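Local coordinates for protein diacylglycerol kinase (Bacillus anthracis, PDB 3S40) that probably transfers the gamma-phosphate of ATP to diacylglycerol, yielding phosphatidic acid, at residues A[260-266]-A[282-288]; A[224-230]-A[253-259]; A[34-39]-A[117-123]. All coordinates share one frame; numbering follows the deposited sequence.

Contact 1 (A[260-266]-A[282-288]); sequences KSIHIET and TPCQIEL
With CG held anti to the backbone N (chi1 -179°) and the chain bent at the next bond (chi2 66°), Q285 folds its amide across strand 261-266 beside H263. The H263 ring is also swung away from its own backbone N (chi1 -169°); the two side chains cross at about a right angle, but ring and amide planes are nearly coplanar, with Q285 OE1 in the ring plane, 3.3 Å from H263 CD2. At the other end of the amide, Q285 NE2 sits 3.0 Å from S261 OG and donates to E287 OE1 in its own strand, meeting that oxygen from above the carboxylate plane. The reverse of the sheet is apolar. I264 CD1 and I286 CD1 are only 3.4 Å apart, tighter than usual. I262 lies CB to CB with I286. Paired antiparallel hydrogen bonds knit I262 to I286 and I264 to C284, the shortest running from I286 N to I262 O at 2.7 Å. Beyond the last backbone pair, T282 OG1 donates to T266 OG1 (2.6 Å); T266 OG1 is also bonded to E268 O, and T282 OG1 to K270 N. I264, C284 and I286 press on W142 of the facing sheet, while I262 meets L224 and I226. The chemistry thus splits by face: a polar, partly exposed row of S261, H263, Q285 and E287 backs a buried aliphatic layer inside the beta sandwich.

Contact 2 (A[224-230]-A[253-259]); sequences LDIFVVK and DIFHVKA
Charged and polar groups meet at one end, where D225 is gripped by two residues of strand 254-259. H256 NE2 donates to D225 OD1 at 2.7 Å, with the oxygen in the ring plane and its anti lone pair in use; H256 ND1 is bonded to D248. K258 NZ forms a salt bridge to D225 OD2 (2.8 Å) on the syn side, its chain turned at the last torsion (chi4 -69°) to bring the ammonium to the carboxylate; K258 also pairs with D221. Backbone hydrogen bonds make a regular antiparallel ladder: L224 with A259, I226 with V257 and V228 with F255, closed by K230 N to D253 O at 3.0 Å. Apolar contacts lie on both faces. F227 CE1 rests 3.4 Å from I254 CG2, on the face covered by F237 of helix 234-240. On the other, I226 CD1 touches V257 CG1 at 3.8 Å, and V228 CG2 approaches the edge of the F255 ring, which stacks on Y192. Both oxygens of the buried D225 carboxylate are therefore satisfied by the neighbouring strand; an imidazole held between two carboxylates would tend to be protonated, and D225 charged.

Contact 3 (A[34-39]-A[117-123]); sequences PLAAAF and AKLITKE
P34, F39 and T121 carry most of this meeting between the ends of two helices. P34 lays its ring against the start of segment 117-123: CG of P34 stands 4.0 Å from A117 CB, while its CB reaches the CG of K118. One turn on, T121 lies against A38 and P34 of helix 24-38, though the exact position of its hydroxyl is doubtful. F39, just past the end of that helix, closes the other side. Its CG is anti to the carbonyl carbon (chi1 -51°), which carries the ring back over the methyl of A38, whose CB lies 4.1 Å above the ring centre, and out to the second segment. There F39 CZ lies 4.0 Å from I120 CG2, the two side chains crossing at about a right angle, and I120 O lies at the ring edge in plane. E123 comes from the opposite direction, setting OE2 at the ring edge, 3.4 Å from F39 CE1, with the carboxylate inclined 21° to the ring; the hydrogen bond of this oxygen goes to T6 OG1. Between these points L35 CD2 lies 3.6 Å from A117 O and also meets I120 CG2. No hydrogen bond joins the two segments. Beneath them L35 and I120 reach I68 of strand 66-71, so these are neighbouring helices packed on one side of the parallel sheet, as in the alpha/beta catalytic domain of diacylglycerol kinases.

In the fold
Contact 3 comes first along the chain, joining helices 24-38 and 113-120 in the catalytic domain, beside the four-stranded parallel sheet. Contacts 2 and 1 follow in the C-terminal beta sandwich, their centres about 39 Å from that of contact 3 and across the chain's centre from it. These two contacts lie in different antiparallel sheets, their centres about 13 Å apart; strand 254-259 leads straight into strand 261-266, so the chain passes from one sheet to the other. The sheets pack where I262, I286 and L288 meet L224 and I226. The protein thus has two lobes, joined where strand 125-133 pairs with strand 284-296; in this family the active site probably lies between them.

Contact 1 (A[260-266]-A[282-288])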
loop_
_atom_site.group_PDB
_atom_site.type_symbol
_atom_site.label_atom_id
_atom_site.label_comp_id
_atom_site.label_asym_id
_atom_site.label_seq_id
_atom_site.Cartn_x
_atom_site.Cartn_y
_atom_site.Cartn_z
ATOM N N LYS A 260 -2.400 -10.945 -13.916
ATOM C CA LYS A 260 -0.994 -10.711 -13.575
ATOM C C LYS A 260 -0.330 -9.674 -14.470
ATOM O O LYS A 260 0.598 -8.999 -14.045
ATOM C CB LYS A 260 -0.181 -12.005 -13.606
ATOM C CG LYS A 260 -0.497 -12.970 -12.484
ATOM C CD LYS A 260 0.565 -14.047 -12.395
ATOM C CE LYS A 260 0.318 -14.975 -11.215
ATOM N NZ LYS A 260 1.545 -15.751 -10.863
ATOM N N SER A 261 -0.788 -9.573 -15.715
ATOM C CA SER A 261 -0.170 -8.671 -16.678
ATOM C C SER A 261 -1.243 -7.850 -17.368
ATOM O O SER A 261 -2.121 -8.387 -18.058
ATOM C CB SER A 261 0.657 -9.443 -17.704
ATOM O OG SER A 261 1.377 -8.546 -18.535
ATOM N N ILE A 262 -1.160 -6.541 -17.185
ATOM C CA ILE A 262 -2.268 -5.669 -17.532
ATOM C C ILE A 262 -1.819 -4.484 -18.357
ATOM O O ILE A 262 -0.823 -3.821 -18.051
ATOM C CB ILE A 262 -2.967 -5.169 -16.256
ATOM C CG1 ILE A 262 -3.339 -6.368 -15.372
ATOM C CG2 ILE A 262 -4.193 -4.323 -16.600
ATOM C CD1 ILE A 262 -3.962 -6.004 -14.042
ATOM N N HIS A 263 -2.553 -4.230 -19.426
ATOM C CA HIS A 263 -2.322 -3.030 -20.212
ATOM C C HIS A 263 -3.601 -2.224 -20.325
ATOM O O HIS A 263 -4.654 -2.758 -20.709
ATOM C CB HIS A 263 -1.776 -3.356 -21.608
ATOM C CG HIS A 263 -1.293 -2.149 -22.347
ATOM N ND1 HIS A 263 -2.094 -1.438 -23.216
ATOM C CD2 HIS A 263 -0.102 -1.502 -22.318
ATOM C CE1 HIS A 263 -1.410 -0.417 -23.706
ATOM N NE2 HIS A 263 -0.201 -0.430 -23.173
ATOM N N ILE A 264 -3.497 -0.942 -19.988
ATOM C CA ILE A 264 -4.636 -0.040 -19.995
ATOM C C ILE A 264 -4.412 1.109 -20.967
ATOM O O ILE A 264 -3.439 1.866 -20.850
ATOM C CB ILE A 264 -4.920 0.560 -18.603
ATOM C CG1 ILE A 264 -4.921 -0.522 -17.527
ATOM C CG2 ILE A 264 -6.237 1.312 -18.610
ATOM C CD1 ILE A 264 -3.735 -0.419 -16.595
ATOM N N GLU A 265 -5.334 1.240 -21.913
ATOM C CA GLU A 265 -5.237 2.257 -22.942
ATOM C C GLU A 265 -6.509 3.093 -22.944
ATOM O O GLU A 265 -7.609 2.567 -22.765
ATOM C CB GLU A 265 -5.015 1.592 -24.301
ATOM C CG GLU A 265 -5.218 2.501 -25.499
ATOM C CD GLU A 265 -5.263 1.733 -26.813
ATOM O OE1 GLU A 265 -4.510 0.742 -26.945
ATOM O OE2 GLU A 265 -6.056 2.112 -27.707
ATOM N N THR A 266 -6.348 4.397 -23.140
ATOM C CA THR A 266 -7.473 5.319 -23.206
ATOM C C THR A 266 -7.513 6.051 -24.543
ATOM O O THR A 266 -6.560 5.996 -25.324
ATOM C CB THR A 266 -7.369 6.383 -22.114
ATOM O OG1 THR A 266 -6.078 6.996 -22.192
ATOM C CG2 THR A 266 -7.549 5.760 -20.740
ATOM N N THR A 282 -1.795 7.293 -18.899
ATOM C CA THR A 282 -2.021 6.306 -19.950
ATOM C C THR A 282 -1.234 6.653 -21.214
ATOM O O THR A 282 -0.903 7.814 -21.435
ATOM C CB THR A 282 -3.533 6.192 -20.300
ATOM O OG1 THR A 282 -4.076 7.499 -20.547
ATOM C CG2 THR A 282 -4.302 5.534 -19.161
ATOM N N PRO A 283 -0.925 5.643 -22.047
ATOM C CA PRO A 283 -1.201 4.225 -21.785
ATOM C C PRO A 283 -0.252 3.681 -20.720
ATOM O O PRO A 283 0.713 4.359 -20.364
ATOM C CB PRO A 283 -0.932 3.555 -23.136
ATOM C CG PRO A 283 0.057 4.449 -23.799
ATOM C CD PRO A 283 -0.303 5.846 -23.368
ATOM N N CYS A 284 -0.523 2.474 -20.227
ATOM C CA CYS A 284 0.197 1.964 -19.068
ATOM C C CYS A 284 0.224 0.435 -19.007
ATOM O O CYS A 284 -0.805 -0.232 -19.205
ATOM C CB CYS A 284 -0.423 2.550 -17.795
ATOM S SG CYS A 284 0.612 2.420 -16.345
ATOM N N GLN A 285 1.414 -0.106 -18.752
ATOM C CA GLN A 285 1.618 -1.541 -18.557
ATOM C C GLN A 285 1.834 -1.818 -17.076
ATOM O O GLN A 285 2.595 -1.109 -16.399
ATOM C CB GLN A 285 2.826 -2.041 -19.363
ATOM C CG GLN A 285 3.100 -3.550 -19.246
ATOM C CD GLN A 285 1.994 -4.429 -19.849
ATOM O OE1 GLN A 285 1.264 -4.004 -20.748
ATOM N NE2 GLN A 285 1.877 -5.666 -19.355
ATOM N N ILE A 286 1.151 -2.840 -16.565
ATOM C CA ILE A 286 1.278 -3.178 -15.153
ATOM C C ILE A 286 1.679 -4.631 -14.951
ATOM O O ILE A 286 1.105 -5.546 -15.568
ATOM C CB ILE A 286 -0.004 -2.900 -14.349
ATOM C CG1 ILE A 286 -0.629 -1.564 -14.755
ATOM C CG2 ILE A 286 0.303 -2.937 -12.858
ATOM C CD1 ILE A 286 -1.768 -1.131 -13.879
ATOM N N GLU A 287 2.669 -4.810 -14.075
ATOM C CA GLU A 287 3.230 -6.112 -13.720
ATOM C C GLU A 287 3.189 -6.261 -12.200
ATOM O O GLU A 287 3.210 -5.274 -11.472
ATOM C CB GLU A 287 4.700 -6.202 -14.160
ATOM C CG GLU A 287 4.978 -5.786 -15.594
ATOM C CD GLU A 287 4.423 -6.770 -16.611
ATOM O OE1 GLU A 287 4.228 -6.370 -17.780
ATOM O OE2 GLU A 287 4.188 -7.943 -16.244
ATOM N N LEU A 288 3.161 -7.495 -11.722
ATOM C CA LEU A 288 3.221 -7.731 -10.293
ATOM C C LEU A 288 4.508 -8.451 -9.913
ATOM O O LEU A 288 4.863 -9.446 -10.533
ATOM C CB LEU A 288 2.036 -8.574 -9.853
ATOM C CG LEU A 288 2.022 -8.757 -8.343
ATOM C CD1 LEU A 288 1.378 -7.548 -7.677
ATOM C CD2 LEU A 288 1.327 -10.027 -7.956
#

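Contact 2 (A[224-230]-A[253-259])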
loop_
_atom_site.group_PDB
_atom_site.type_symbol
_atom_site.label_atom_id
_atom_site.label_comp_id
_atom_site.label_asym_id
_atom_site.label_seq_id
_atom_site.Cartn_x
_atom_site.Cartn_y
_atom_site.Cartn_z
ATOM N N LEU A 224 -3.169 -8.942 -9.449
ATOM C CA LEU A 224 -3.708 -7.611 -9.256
ATOM C C LEU A 224 -5.188 -7.645 -9.588
ATOM O O LEU A 224 -5.623 -8.457 -10.422
ATOM C CB LEU A 224 -3.013 -6.650 -10.208
ATOM C CG LEU A 224 -1.563 -6.426 -9.804
ATOM C CD1 LEU A 224 -0.873 -5.454 -10.738
ATOM C CD2 LEU A 224 -1.541 -5.901 -8.372
ATOM N N ASP A 225 -5.950 -6.757 -8.948
ATOM C CA ASP A 225 -7.391 -6.658 -9.168
ATOM C C ASP A 225 -7.747 -5.449 -10.021
ATOM O O ASP A 225 -7.548 -4.296 -9.621
ATOM C CB ASP A 225 -8.145 -6.597 -7.838
ATOM C CG ASP A 225 -8.215 -7.946 -7.156
ATOM O OD1 ASP A 225 -9.328 -8.514 -7.036
ATOM O OD2 ASP A 225 -7.145 -8.453 -6.760
ATOM N N ILE A 226 -8.263 -5.727 -11.209
ATOM C CA ILE A 226 -8.786 -4.686 -12.072
ATOM C C ILE A 226 -10.224 -4.431 -11.670
ATOM O O ILE A 226 -11.012 -5.363 -11.511
ATOM C CB ILE A 226 -8.774 -5.118 -13.542
ATOM C CG1 ILE A 226 -7.354 -5.482 -13.984
ATOM C CG2 ILE A 226 -9.381 -4.031 -14.416
ATOM C CD1 ILE A 226 -7.268 -5.981 -15.417
ATOM N N PHE A 227 -10.569 -3.164 -11.513
ATOM C CA PHE A 227 -11.909 -2.798 -11.092
ATOM C C PHE A 227 -12.348 -1.582 -11.901
ATOM O O PHE A 227 -11.721 -0.509 -11.849
ATOM C CB PHE A 227 -11.917 -2.492 -9.588
ATOM C CG PHE A 227 -13.294 -2.279 -9.006
ATOM C CD1 PHE A 227 -14.059 -3.353 -8.596
ATOM C CD2 PHE A 227 -13.815 -1.001 -8.877
ATOM C CE1 PHE A 227 -15.322 -3.163 -8.055
ATOM C CE2 PHE A 227 -15.078 -0.800 -8.334
ATOM C CZ PHE A 227 -15.829 -1.881 -7.922
ATOM N N VAL A 228 -13.418 -1.757 -12.662
ATOM C CA VAL A 228 -13.923 -0.695 -13.517
ATOM C C VAL A 228 -15.354 -0.333 -13.157
ATOM O O VAL A 228 -16.221 -1.200 -13.090
ATOM C CB VAL A 228 -13.895 -1.123 -14.981
ATOM C CG1 VAL A 228 -14.453 -0.010 -15.858
ATOM C CG2 VAL A 228 -12.477 -1.488 -15.395
ATOM N N VAL A 229 -15.621 0.940 -12.909
ATOM C CA VAL A 229 -17.013 1.324 -12.743
ATOM C C VAL A 229 -17.510 1.952 -14.034
ATOM O O VAL A 229 -16.985 2.968 -14.483
ATOM C CB VAL A 229 -17.233 2.270 -11.581
ATOM C CG1 VAL A 229 -18.735 2.520 -11.403
ATOM C CG2 VAL A 229 -16.630 1.685 -10.311
ATOM N N LYS A 230 -18.513 1.325 -14.636
ATOM C CA LYS A 230 -19.026 1.774 -15.921
ATOM C C LYS A 230 -19.840 3.047 -15.749
ATOM O O LYS A 230 -20.251 3.386 -14.639
ATOM C CB LYS A 230 -19.868 0.673 -16.565
ATOM C CG LYS A 230 -19.165 -0.676 -16.586
ATOM C CD LYS A 230 -20.020 -1.767 -17.212
ATOM C CE LYS A 230 -19.338 -3.128 -17.087
ATOM N NZ LYS A 230 -20.124 -4.239 -17.701
ATOM N N ASP A 253 -22.719 -3.538 -14.410
ATOM C CA ASP A 253 -22.394 -2.138 -14.182
ATOM C C ASP A 253 -20.949 -1.969 -13.709
ATOM O O ASP A 253 -20.391 -0.870 -13.736
ATOM C CB ASP A 253 -23.364 -1.542 -13.159
ATOM C CG ASP A 253 -24.811 -1.925 -13.435
ATOM O OD1 ASP A 253 -25.603 -2.020 -12.471
ATOM O OD2 ASP A 253 -25.154 -2.140 -14.616
ATOM N N ILE A 254 -20.348 -3.070 -13.275
ATOM C CA ILE A 254 -18.985 -3.045 -12.765
ATOM C C ILE A 254 -18.189 -4.242 -13.272
ATOM O O ILE A 254 -18.632 -5.385 -13.161
ATOM C CB ILE A 254 -18.969 -3.000 -11.221
ATOM C CG1 ILE A 254 -19.563 -1.679 -10.733
ATOM C CG2 ILE A 254 -17.553 -3.191 -10.685
ATOM C CD1 ILE A 254 -19.458 -1.474 -9.242
ATOM N N PHE A 255 -17.024 -3.973 -13.853
ATOM C CA PHE A 255 -16.146 -5.037 -14.308
ATOM C C PHE A 255 -15.028 -5.276 -13.286
ATOM O O PHE A 255 -14.337 -4.349 -12.883
ATOM C CB PHE A 255 -15.549 -4.692 -15.670
ATOM C CG PHE A 255 -14.608 -5.740 -16.202
ATOM C CD1 PHE A 255 -15.083 -6.981 -16.594
ATOM C CD2 PHE A 255 -13.253 -5.476 -16.326
ATOM C CE1 PHE A 255 -14.214 -7.948 -17.096
ATOM C CE2 PHE A 255 -12.376 -6.437 -16.826
ATOM C CZ PHE A 255 -12.858 -7.672 -17.210
ATOM N N HIS A 256 -14.859 -6.527 -12.870
ATOM C CA HIS A 256 -13.828 -6.877 -11.913
ATOM C C HIS A 256 -13.193 -8.181 -12.320
ATOM O O HIS A 256 -13.877 -9.200 -12.461
ATOM C CB HIS A 256 -14.417 -7.020 -10.510
ATOM C CG HIS A 256 -13.422 -7.463 -9.482
ATOM N ND1 HIS A 256 -13.788 -8.111 -8.322
ATOM C CD2 HIS A 256 -12.073 -7.333 -9.430
ATOM C CE1 HIS A 256 -12.709 -8.369 -7.605
ATOM N NE2 HIS A 256 -11.655 -7.914 -8.258
ATOM N N VAL A 257 -11.884 -8.159 -12.527
ATOM C CA VAL A 257 -11.171 -9.385 -12.830
ATOM C C VAL A 257 -9.810 -9.353 -12.157
ATOM O O VAL A 257 -9.309 -8.281 -11.801
ATOM C CB VAL A 257 -10.980 -9.574 -14.349
ATOM C CG1 VAL A 257 -9.952 -8.588 -14.889
ATOM C CG2 VAL A 257 -10.543 -10.996 -14.652
ATOM N N LYS A 258 -9.219 -10.527 -11.970
ATOM C CA LYS A 258 -7.862 -10.615 -11.452
ATOM C C LYS A 258 -6.907 -10.986 -12.561
ATOM O O LYS A 258 -7.196 -11.871 -13.345
ATOM C CB LYS A 258 -7.790 -11.632 -10.312
ATOM C CG LYS A 258 -8.237 -11.054 -8.967
ATOM C CD LYS A 258 -8.619 -12.155 -7.989
ATOM C CE LYS A 258 -8.907 -11.597 -6.607
ATOM N NZ LYS A 258 -7.651 -11.099 -5.970
ATOM N N ALA A 259 -5.769 -10.307 -12.640
ATOM C CA ALA A 259 -4.804 -10.614 -13.690
ATOM C C ALA A 259 -3.372 -10.312 -13.263
ATOM O O ALA A 259 -3.150 -9.528 -12.347
ATOM C CB ALA A 259 -5.156 -9.864 -14.963
#

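Contact 3 (A[34-39]-A[117-123])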
loop_
_atom_site.group_PDB
_atom_site.type_symbol
_atom_site.label_atom_id
_atom_site.label_comp_id
_atom_site.label_asym_id
_atom_site.label_seq_id
_atom_site.Cartn_x
_atom_site.Cartn_y
_atom_site.Cartn_z
ATOM N N PRO A 34 9.699 -1.015 23.879
ATOM C CA PRO A 34 9.623 -2.432 23.500
ATOM C C PRO A 34 10.624 -2.784 22.391
ATOM O O PRO A 34 11.190 -3.872 22.399
ATOM C CB PRO A 34 8.176 -2.602 22.995
ATOM C CG PRO A 34 7.640 -1.223 22.822
ATOM C CD PRO A 34 8.409 -0.319 23.725
ATOM N N LEU A 35 10.853 -1.868 21.461
ATOM C CA LEU A 35 11.801 -2.134 20.394
ATOM C C LEU A 35 13.215 -2.207 20.961
ATOM O O LEU A 35 13.992 -3.098 20.627
ATOM C CB LEU A 35 11.705 -1.049 19.321
ATOM C CG LEU A 35 10.319 -0.942 18.690
ATOM C CD1 LEU A 35 10.288 0.197 17.678
ATOM C CD2 LEU A 35 9.941 -2.263 18.025
ATOM N N ALA A 36 13.554 -1.264 21.831
ATOM C CA ALA A 36 14.899 -1.249 22.358
ATOM C C ALA A 36 15.138 -2.476 23.240
ATOM O O ALA A 36 16.246 -3.003 23.294
ATOM C CB ALA A 36 15.174 0.082 23.115
ATOM N N ALA A 37 14.093 -2.949 23.909
ATOM C CA ALA A 37 14.224 -4.136 24.748
ATOM C C ALA A 37 14.412 -5.383 23.914
ATOM O O ALA A 37 15.148 -6.284 24.301
ATOM C CB ALA A 37 13.008 -4.301 25.662
ATOM N N ALA A 38 13.726 -5.435 22.775
ATOM C CA ALA A 38 13.689 -6.640 21.958
ATOM C C ALA A 38 14.909 -6.747 21.060
ATOM O O ALA A 38 15.428 -7.836 20.864
ATOM C CB ALA A 38 12.407 -6.693 21.120
ATOM N N PHE A 39 15.376 -5.617 20.534
ATOM C CA PHE A 39 16.459 -5.627 19.544
ATOM C C PHE A 39 17.769 -5.000 20.058
ATOM O O PHE A 39 17.884 -3.790 20.154
ATOM C CB PHE A 39 15.992 -4.911 18.272
ATOM C CG PHE A 39 14.666 -5.412 17.741
ATOM C CD1 PHE A 39 14.503 -6.748 17.378
ATOM C CD2 PHE A 39 13.595 -4.549 17.592
ATOM C CE1 PHE A 39 13.290 -7.211 16.876
ATOM C CE2 PHE A 39 12.380 -5.000 17.095
ATOM C CZ PHE A 39 12.227 -6.347 16.732
ATOM N N ALA A 117 4.067 -1.388 18.024
ATOM C CA ALA A 117 5.489 -1.579 18.298
ATOM C C ALA A 117 5.728 -2.958 18.912
ATOM O O ALA A 117 6.669 -3.634 18.563
ATOM C CB ALA A 117 6.039 -0.444 19.248
ATOM N N LYS A 118 4.853 -3.364 19.828
ATOM C CA LYS A 118 4.947 -4.679 20.449
ATOM C C LYS A 118 4.764 -5.831 19.454
ATOM O O LYS A 118 5.483 -6.825 19.517
ATOM C CB LYS A 118 3.938 -4.793 21.594
ATOM C CG LYS A 118 4.213 -3.754 22.675
ATOM C CD LYS A 118 3.157 -3.762 23.756
ATOM C CE LYS A 118 3.360 -2.597 24.701
ATOM N NZ LYS A 118 2.285 -2.563 25.729
ATOM N N LEU A 119 3.811 -5.673 18.541
ATOM C CA LEU A 119 3.650 -6.588 17.409
ATOM C C LEU A 119 4.978 -6.839 16.667
ATOM O O LEU A 119 5.337 -7.980 16.383
ATOM C CB LEU A 119 2.592 -6.056 16.430
ATOM C CG LEU A 119 2.408 -6.953 15.188
ATOM C CD1 LEU A 119 1.715 -8.248 15.557
ATOM C CD2 LEU A 119 1.649 -6.218 14.105
ATOM N N ILE A 120 5.719 -5.781 16.365
ATOM C CA ILE A 120 6.975 -5.948 15.624
ATOM C C ILE A 120 7.890 -6.876 16.402
ATOM O O ILE A 120 8.637 -7.666 15.842
ATOM C CB ILE A 120 7.668 -4.595 15.424
ATOM C CG1 ILE A 120 6.811 -3.717 14.516
ATOM C CG2 ILE A 120 9.089 -4.793 14.898
ATOM C CD1 ILE A 120 7.297 -2.288 14.371
ATOM N N THR A 121 7.781 -6.768 17.714
ATOM C CA THR A 121 8.550 -7.538 18.672
ATOM C C THR A 121 8.275 -9.041 18.548
ATOM O O THR A 121 9.078 -9.865 18.966
ATOM C CB THR A 121 8.161 -7.030 20.083
ATOM O OG1 THR A 121 9.185 -6.166 20.581
ATOM C CG2 THR A 121 7.860 -8.143 21.039
ATOM N N LYS A 122 7.140 -9.396 17.968
ATOM C CA LYS A 122 6.792 -10.807 17.829
ATOM C C LYS A 122 7.393 -11.379 16.563
ATOM O O LYS A 122 7.392 -12.600 16.351
ATOM C CB LYS A 122 5.283 -10.993 17.840
ATOM C CG LYS A 122 4.603 -10.550 19.132
ATOM C CD LYS A 122 5.252 -11.187 20.363
ATOM C CE LYS A 122 4.517 -10.786 21.643
ATOM N NZ LYS A 122 5.322 -11.114 22.855
ATOM N N GLU A 123 7.899 -10.494 15.711
ATOM C CA GLU A 123 8.603 -10.934 14.505
ATOM C C GLU A 123 7.823 -11.883 13.562
ATOM O O GLU A 123 8.398 -12.810 13.005
ATOM C CB GLU A 123 9.913 -11.604 14.905
ATOM C CG GLU A 123 10.790 -10.729 15.794
ATOM C CD GLU A 123 12.217 -11.261 15.953
ATOM O OE1 GLU A 123 12.569 -12.304 15.349
ATOM O OE2 GLU A 123 12.987 -10.621 16.692
#